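Local coordinates for protein DNA polymerase (Pyrobaculum calidifontis, PDB 5MDN) that probably catalyses the template-directed addition of deoxyribonucleotides to a growing DNA strand, as a family B DNA polymerase, at residues S423-I428 with E532-F537. Numbering follows the deposited sequence.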
loop_
_atom_site.group_PDB
_atom_site.type_symbol
_atom_site.label_atom_id
_atom_site.label_comp_id
_atom_site.label_asym_id
_atom_site.label_seq_id
_atom_site.Cartn_x
_atom_site.Cartn_y
_atom_site.Cartn_z
ATOM N N SER A 423 18.721 2.484 -6.954
ATOM C CA SER A 423 19.601 1.321 -6.968
ATOM C C SER A 423 20.943 1.585 -6.297
ATOM O O SER A 423 21.744 0.653 -6.161
ATOM C CB SER A 423 19.829 0.850 -8.406
ATOM O OG SER A 423 18.602 0.593 -9.064
ATOM N N MET A 424 21.204 2.827 -5.888
ATOM C CA MET A 424 22.454 3.159 -5.211
ATOM C C MET A 424 22.594 2.422 -3.883
ATOM O O MET A 424 23.692 1.977 -3.525
ATOM C CB MET A 424 22.520 4.670 -5.000
ATOM C CG MET A 424 23.769 5.189 -4.324
ATOM S SD MET A 424 23.809 6.983 -4.459
ATOM C CE MET A 424 22.461 7.418 -3.368
ATOM N N TYR A 425 21.500 2.291 -3.134
ATOM C CA TYR A 425 21.549 1.795 -1.764
ATOM C C TYR A 425 21.912 0.314 -1.678
ATOM O O TYR A 425 22.728 -0.059 -0.824
ATOM C CB TYR A 425 20.220 2.065 -1.061
ATOM C CG TYR A 425 19.913 3.534 -0.964
ATOM C CD1 TYR A 425 20.563 4.334 -0.035
ATOM C CD2 TYR A 425 18.992 4.128 -1.816
ATOM C CE1 TYR A 425 20.296 5.679 0.054
ATOM C CE2 TYR A 425 18.718 5.472 -1.736
ATOM C CZ TYR A 425 19.373 6.241 -0.799
ATOM O OH TYR A 425 19.099 7.579 -0.719
ATOM N N PRO A 426 21.339 -0.570 -2.506
ATOM C CA PRO A 426 21.862 -1.948 -2.525
ATOM C C PRO A 426 23.332 -2.014 -2.895
ATOM O O PRO A 426 24.089 -2.777 -2.280
ATOM C CB PRO A 426 20.975 -2.646 -3.565
ATOM C CG PRO A 426 19.710 -1.876 -3.549
ATOM C CD PRO A 426 20.120 -0.450 -3.331
ATOM N N ASN A 427 23.754 -1.236 -3.897
ATOM C CA ASN A 427 25.165 -1.182 -4.273
ATOM C C ASN A 427 26.044 -0.820 -3.082
ATOM O O ASN A 427 27.042 -1.495 -2.805
ATOM C CB ASN A 427 25.368 -0.173 -5.404
ATOM C CG ASN A 427 25.621 -0.835 -6.741
ATOM O OD1 ASN A 427 24.920 -1.771 -7.128
ATOM N ND2 ASN A 427 26.637 -0.358 -7.452
ATOM N N ILE A 428 25.696 0.261 -2.379
ATOM C CA ILE A 428 26.469 0.690 -1.214
ATOM C C ILE A 428 26.552 -0.430 -0.182
ATOM O O ILE A 428 27.627 -0.733 0.352
ATOM C CB ILE A 428 25.857 1.968 -0.617
ATOM C CG1 ILE A 428 26.419 3.199 -1.326
ATOM C CG2 ILE A 428 26.130 2.057 0.877
ATOM C CD1 ILE A 428 25.651 4.458 -1.042
ATOM N N GLU A 532 22.970 5.174 9.178
ATOM C CA GLU A 532 23.812 6.363 9.095
ATOM C C GLU A 532 25.022 6.139 8.195
ATOM O O GLU A 532 25.476 7.071 7.520
ATOM C CB GLU A 532 24.254 6.786 10.497
ATOM C CG GLU A 532 23.122 7.331 11.357
ATOM C CD GLU A 532 23.579 7.731 12.747
ATOM O OE1 GLU A 532 24.724 7.396 13.118
ATOM O OE2 GLU A 532 22.791 8.381 13.466
ATOM N N SER A 533 25.562 4.919 8.175
ATOM C CA SER A 533 26.678 4.626 7.280
ATOM C C SER A 533 26.226 4.584 5.825
ATOM O O SER A 533 26.965 5.008 4.929
ATOM C CB SER A 533 27.338 3.307 7.675
ATOM O OG SER A 533 27.856 3.375 8.992
ATOM N N VAL A 534 25.021 4.068 5.568
ATOM C CA VAL A 534 24.513 4.024 4.200
ATOM C C VAL A 534 24.289 5.434 3.665
ATOM O O VAL A 534 24.609 5.729 2.507
ATOM C CB VAL A 534 23.230 3.176 4.132
ATOM C CG1 VAL A 534 22.643 3.209 2.730
ATOM C CG2 VAL A 534 23.518 1.742 4.541
ATOM N N THR A 535 23.735 6.325 4.494
ATOM C CA THR A 535 23.522 7.705 4.065
ATOM C C THR A 535 24.843 8.405 3.774
ATOM O O THR A 535 24.968 9.121 2.772
ATOM C CB THR A 535 22.742 8.479 5.127
ATOM O OG1 THR A 535 23.546 8.623 6.304
ATOM C CG2 THR A 535 21.460 7.753 5.485
ATOM N N ALA A 536 25.840 8.216 4.643
ATOM C CA ALA A 536 27.104 8.927 4.486
ATOM C C ALA A 536 27.825 8.495 3.217
ATOM O O ALA A 536 28.377 9.333 2.494
ATOM C CB ALA A 536 27.991 8.706 5.710
ATOM N N PHE A 537 27.837 7.190 2.931
ATOM C CA PHE A 537 28.311 6.733 1.629
ATOM C C PHE A 537 27.466 7.321 0.507
ATOM O O PHE A 537 28.000 7.737 -0.526
ATOM C CB PHE A 537 28.300 5.205 1.562
ATOM C CG PHE A 537 29.545 4.559 2.105
ATOM C CD1 PHE A 537 30.739 4.627 1.404
ATOM C CD2 PHE A 537 29.517 3.864 3.304
ATOM C CE1 PHE A 537 31.885 4.025 1.894
ATOM C CE2 PHE A 537 30.660 3.261 3.800
ATOM C CZ PHE A 537 31.845 3.341 3.093
#
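I428 points its side chain at helix 532-537 and meets it with two branches. Its CD1 lies against the backbone and root of F537, 3.8 Å from F537 CB. I428 CG2 closes on the same F537 CB and also reaches V534 CG1, at 4.1 Å. With CG1 beside the backbone N (chi1 -86°) and CG2 anti to it, both branches are turned to the F537 CB, and CG2 is the one on the V534 side. The F537 ring itself leads off from the interface, so it is mainly the CB of this residue that receives the isoleucine. One turn back, V534 holds CG1 anti to its own N (chi1 176°) and sets that methyl in the plane of the Y425 ring, at its edge, 3.6 Å from Y425 CD1; the two side chains cross at about a right angle. M424 CE sits over one face of this ring, near its edge. No hydrogen bond spans the contact, and all four touching residues are buried. Replacing I428 by an alanine would probably strip F537 CB of both methyls and leave V534 CG1, within this contact, only the Y425 edge, opening a gap between the helices. Farther out, Y515 stacks on Y425 and also touches V534, Y432 stacks on F537, and M424, Y425 and I428 also touch A538. Within helix 532-537, E532 O takes two bonds, from T535 OG1 (2.8 Å) and from A536 N, both from the same face of its carbonyl plane. The axes of 424-428 and 532-537 pass 10.0 Å apart at 111°. Their parent helices join the antiparallel palm sheet at two places: helix 424-431 follows strand 416-420, consistent with motif A of family B polymerases, and helix 528-551 leads into strand 556-560, where the sequence fits motif C.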